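Local coordinates for molybdopterin-guanine dinucleotide biosynthesis protein B (Escherichia coli, PDB 1NP6) that binds GTP, hydrolyses it weakly, forms a homodimer and may act as an adapter in making and using the molybdopterin guanine dinucleotide cofactor, at the interface of chains A and B. Residues are numbered along the deposited sequence; one frame, centred on the assembly and turned at random. Chains: chain A/B, Molybdopterin-guanine dinucleotide biosynthesis protein B.

Contact 1: the interface of chains A and B. Residues chain A 70-71, 74-75; chain B 81, 85-86, 91-92.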
# COMPACT_ATOMS: atom_id res chain seq x y z
N ALA A 70 4.91 4.75 7.00
CA ALA A 70 4.92 3.78 8.09
C ALA A 70 4.61 4.45 9.42
O ALA A 70 5.21 5.49 9.77
CB ALA A 70 6.26 3.12 8.16
N SER A 71 3.69 3.86 10.17
CA SER A 71 3.35 4.35 11.51
C SER A 71 3.37 3.21 12.51
O SER A 71 3.57 2.06 12.13
CB SER A 71 1.99 5.05 11.53
OG SER A 71 0.92 4.12 11.38
N ARG A 74 0.31 0.63 11.73
CA ARG A 74 0.15 0.14 10.35
C ARG A 74 1.06 0.87 9.36
O ARG A 74 1.57 1.96 9.66
CB ARG A 74 -1.32 0.26 9.90
CG ARG A 74 -1.89 1.67 9.92
CD ARG A 74 -3.38 1.69 10.13
NE ARG A 74 -3.70 2.79 11.00
CZ ARG A 74 -4.42 2.71 12.11
NH1 ARG A 74 -4.94 1.55 12.51
NH2 ARG A 74 -4.61 3.81 12.81
N TRP A 75 1.27 0.27 8.19
CA TRP A 75 1.98 0.96 7.09
C TRP A 75 1.25 0.83 5.74
O TRP A 75 0.47 -0.12 5.53
CB TRP A 75 3.46 0.52 6.99
CG TRP A 75 3.67 -0.92 6.60
CD1 TRP A 75 3.69 -2.01 7.44
CD2 TRP A 75 3.92 -1.43 5.27
NE1 TRP A 75 3.92 -3.16 6.72
CE2 TRP A 75 4.07 -2.84 5.39
CE3 TRP A 75 4.04 -0.85 3.99
CZ2 TRP A 75 4.30 -3.68 4.28
CZ3 TRP A 75 4.29 -1.69 2.88
CH2 TRP A 75 4.42 -3.08 3.04
N THR B 81 -0.42 -3.59 11.68
CA THR B 81 0.61 -4.13 12.59
C THR B 81 0.27 -3.78 14.06
O THR B 81 0.94 -2.95 14.69
CB THR B 81 2.03 -3.58 12.25
OG1 THR B 81 2.05 -2.15 12.38
CG2 THR B 81 2.43 -3.86 10.79
N GLU B 85 5.45 -2.36 15.41
CA GLU B 85 5.69 -1.47 14.27
C GLU B 85 6.65 -2.08 13.24
O GLU B 85 7.61 -2.76 13.61
CB GLU B 85 6.25 -0.14 14.79
CG GLU B 85 6.30 0.97 13.76
CD GLU B 85 6.85 2.27 14.32
OE1 GLU B 85 7.34 2.26 15.46
OE2 GLU B 85 6.78 3.30 13.62
N GLU B 86 6.38 -1.81 11.96
CA GLU B 86 7.31 -2.18 10.89
C GLU B 86 8.40 -1.12 10.67
O GLU B 86 8.13 -0.03 10.18
CB GLU B 86 6.54 -2.43 9.57
CG GLU B 86 7.42 -2.98 8.45
CD GLU B 86 7.99 -4.35 8.78
OE1 GLU B 86 9.21 -4.44 9.02
OE2 GLU B 86 7.21 -5.33 8.81
N PHE B 91 13.19 -4.48 4.07
CA PHE B 91 11.93 -5.17 3.80
C PHE B 91 10.98 -4.20 3.09
O PHE B 91 10.41 -4.52 2.04
CB PHE B 91 11.29 -5.71 5.09
CG PHE B 91 9.94 -6.37 4.88
CD1 PHE B 91 9.84 -7.63 4.29
CD2 PHE B 91 8.77 -5.71 5.24
CE1 PHE B 91 8.59 -8.23 4.08
CE2 PHE B 91 7.52 -6.29 5.04
CZ PHE B 91 7.43 -7.55 4.45
N LEU B 92 10.83 -3.02 3.66
CA LEU B 92 9.91 -2.02 3.10
C LEU B 92 10.26 -1.72 1.64
O LEU B 92 9.39 -1.82 0.78
CB LEU B 92 9.86 -0.76 3.97
CG LEU B 92 9.17 -0.91 5.34
CD1 LEU B 92 9.32 0.38 6.14
CD2 LEU B 92 7.69 -1.32 5.21
O HOH W 1 3.95 -0.37 11.08
O HOH W 2 4.69 -5.67 7.86
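The indole of A:Trp75 packs against B:Leu92 and B:Glu86 in the homodimer interface of MobB, a P-loop GTP-binding protein. The tight part is built on the ring. Methyl CD2 of B:Leu92, from helix 89-95, sits over the centre of the six-membered ring, 3.7 Å above its plane, in a CH-pi contact. The leucine and the indole run antiparallel. The chain of B:Glu86 runs parallel to the indole; its CB lies 3.6 Å from CD1 of A:Trp75. Its CG is anti to the backbone N (chi1 -173°), and the chain then bends at chi2. CB and CG thus stand above the ring plane on the same side as B:Leu92, just beyond the pyrrole edge, and the carboxylate plane is almost perpendicular to the ring, at 89°. Methyl CG2 of B:Thr81 adds a lighter contact at CD1 of A:Trp75, 4.0 Å away.

The looser side is bridged by water. Water 2 lies in the ring plane at the indole edge, 2.9 Å from NE1 of A:Trp75, and also meets carboxylate oxygen OE2 of B:Glu86 at 2.7 Å. Water 1 joins the carbonyl O of A:Ser71 to hydroxyl OG1 of B:Thr81 and the backbone N of B:Glu86. The bond from that N to the water is nearly straight, 173° at the hydrogen. Within chain A, hydroxyl OG of A:Ser71 donates to the carbonyl O of A:Arg74 at 2.8 Å, which ties the turn together.

Contact 2: the interface of chains A and B. Residues chain A 74-76; chain B 47, 60, 78-79.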
# COMPACT_ATOMS: atom_id res chain seq x y z
N ARG A 74 0.31 0.63 11.73
CA ARG A 74 0.15 0.14 10.35
C ARG A 74 1.06 0.87 9.36
O ARG A 74 1.57 1.96 9.66
CB ARG A 74 -1.32 0.26 9.90
CG ARG A 74 -1.89 1.67 9.92
CD ARG A 74 -3.38 1.69 10.13
NE ARG A 74 -3.70 2.79 11.00
CZ ARG A 74 -4.42 2.71 12.11
NH1 ARG A 74 -4.94 1.55 12.51
NH2 ARG A 74 -4.61 3.81 12.81
N TRP A 75 1.27 0.27 8.19
CA TRP A 75 1.98 0.96 7.09
C TRP A 75 1.25 0.83 5.74
O TRP A 75 0.47 -0.12 5.53
CB TRP A 75 3.46 0.52 6.99
CG TRP A 75 3.67 -0.92 6.60
CD1 TRP A 75 3.69 -2.01 7.44
CD2 TRP A 75 3.92 -1.43 5.27
NE1 TRP A 75 3.92 -3.16 6.72
CE2 TRP A 75 4.07 -2.84 5.39
CE3 TRP A 75 4.04 -0.85 3.99
CZ2 TRP A 75 4.30 -3.68 4.28
CZ3 TRP A 75 4.29 -1.69 2.88
CH2 TRP A 75 4.42 -3.08 3.04
N ALA A 76 1.50 1.78 4.84
CA ALA A 76 0.83 1.85 3.55
C ALA A 76 1.80 1.94 2.39
O ALA A 76 2.86 2.59 2.51
CB ALA A 76 -0.16 3.04 3.49
N MET B 47 -3.10 7.12 10.49
CA MET B 47 -3.32 6.89 9.05
C MET B 47 -4.78 6.58 8.66
O MET B 47 -5.13 6.68 7.49
CB MET B 47 -2.34 5.81 8.53
CG MET B 47 -0.86 6.22 8.71
SD MET B 47 0.38 5.02 8.26
CE MET B 47 -0.01 4.82 6.54
N ARG B 60 -10.92 -3.18 7.56
CA ARG B 60 -9.85 -3.48 8.52
C ARG B 60 -10.42 -3.52 9.95
O ARG B 60 -10.00 -4.34 10.77
CB ARG B 60 -8.71 -2.45 8.42
CG ARG B 60 -7.75 -2.70 7.25
CD ARG B 60 -6.61 -1.69 7.12
NE ARG B 60 -7.11 -0.34 6.81
CZ ARG B 60 -7.13 0.68 7.68
NH1 ARG B 60 -6.67 0.51 8.92
NH2 ARG B 60 -7.64 1.87 7.31
N MET B 78 -2.74 -1.44 2.48
CA MET B 78 -2.57 -1.16 3.90
C MET B 78 -2.28 -2.48 4.65
O MET B 78 -2.91 -3.48 4.35
CB MET B 78 -3.78 -0.44 4.50
CG MET B 78 -3.58 0.04 5.95
SD MET B 78 -2.49 1.44 6.22
CE MET B 78 -3.58 2.85 5.56
N THR B 79 -1.31 -2.45 5.56
CA THR B 79 -0.92 -3.62 6.39
C THR B 79 -1.07 -3.23 7.87
O THR B 79 -0.37 -2.36 8.37
CB THR B 79 0.53 -4.05 6.07
OG1 THR B 79 0.64 -4.40 4.68
CG2 THR B 79 0.93 -5.37 6.82
O HOH W 3 1.01 -1.94 3.35
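A:Trp75 and B:Thr79 pair across the dimer as neighbours in antiparallel strands, and their side chains run parallel to each other. Two backbone hydrogen bonds hold the pair. A:Trp75 N donates to B:Thr79 O at 3.1 Å, and B:Thr79 N returns a bond to A:Trp75 O at 2.9 Å.

The threonine rests on the indole face opposite the one that B:Leu92 covers. CB of B:Thr79 lies over the five-membered ring of A:Trp75, 3.9 Å from the centroid, in a CH-pi contact. Hydroxyl OG1 is nearer the ring's outer edge. With its first torsion placing it beside the backbone N (chi1 -60°), OG1 of B:Thr79 can reach water 3 at 2.8 Å; this water also meets A:Trp75 O and sits above the same ring face, again near the outer edge. With an alanine in place of A:Trp75, B:Thr79 would probably lose the flat surface against its CB and OG1 and be freer to turn.

Next to this pair, sulfur and aliphatic groups meet. The chain of B:Met78 crosses that of A:Arg74 at a slant, its SD 3.8 Å from CG of the arginine. B:Met47 runs past A:Arg74 in the opposite direction. The chain of B:Met47 bends at chi3, which turns its terminal methyl CE toward CB of A:Ala76, 3.5 Å away. B:Arg60 crosses A:Arg74 at about a right angle. The guanidinium planes are 58° apart. NH1 of A:Arg74 and NH1 of B:Arg60 are 4.1 Å apart, and these like charges may disfavour closer approach.

A:Ala76 pairs with B:Met78 in a further antiparallel beta bridge, so strand 74-80 of each chain runs antiparallel to its twin and carries the beta-sheet across the two-fold axis. B:Met47, from a loop, and B:Arg60, from helix 53-61, flank this junction.

The C-alpha centres of contact 1 and contact 2 are about 7 Å apart, and the two patches share A:Arg74 and A:Trp75 at the start of strand 74-80. The indole joins them: contact 1 brings one face against the segment after the partner's strand and against helix 89-95, while contact 2 sets the opposite face on the partner's strand itself. Chain B thus sandwiches the ring, and strand pairing and side-chain packing meet at one residue. Because the interface is two-fold symmetric, the symmetry-related tryptophan is enclosed on both faces in the same way. Together the contacts fit a continuous sheet joining the subunits of the homodimer.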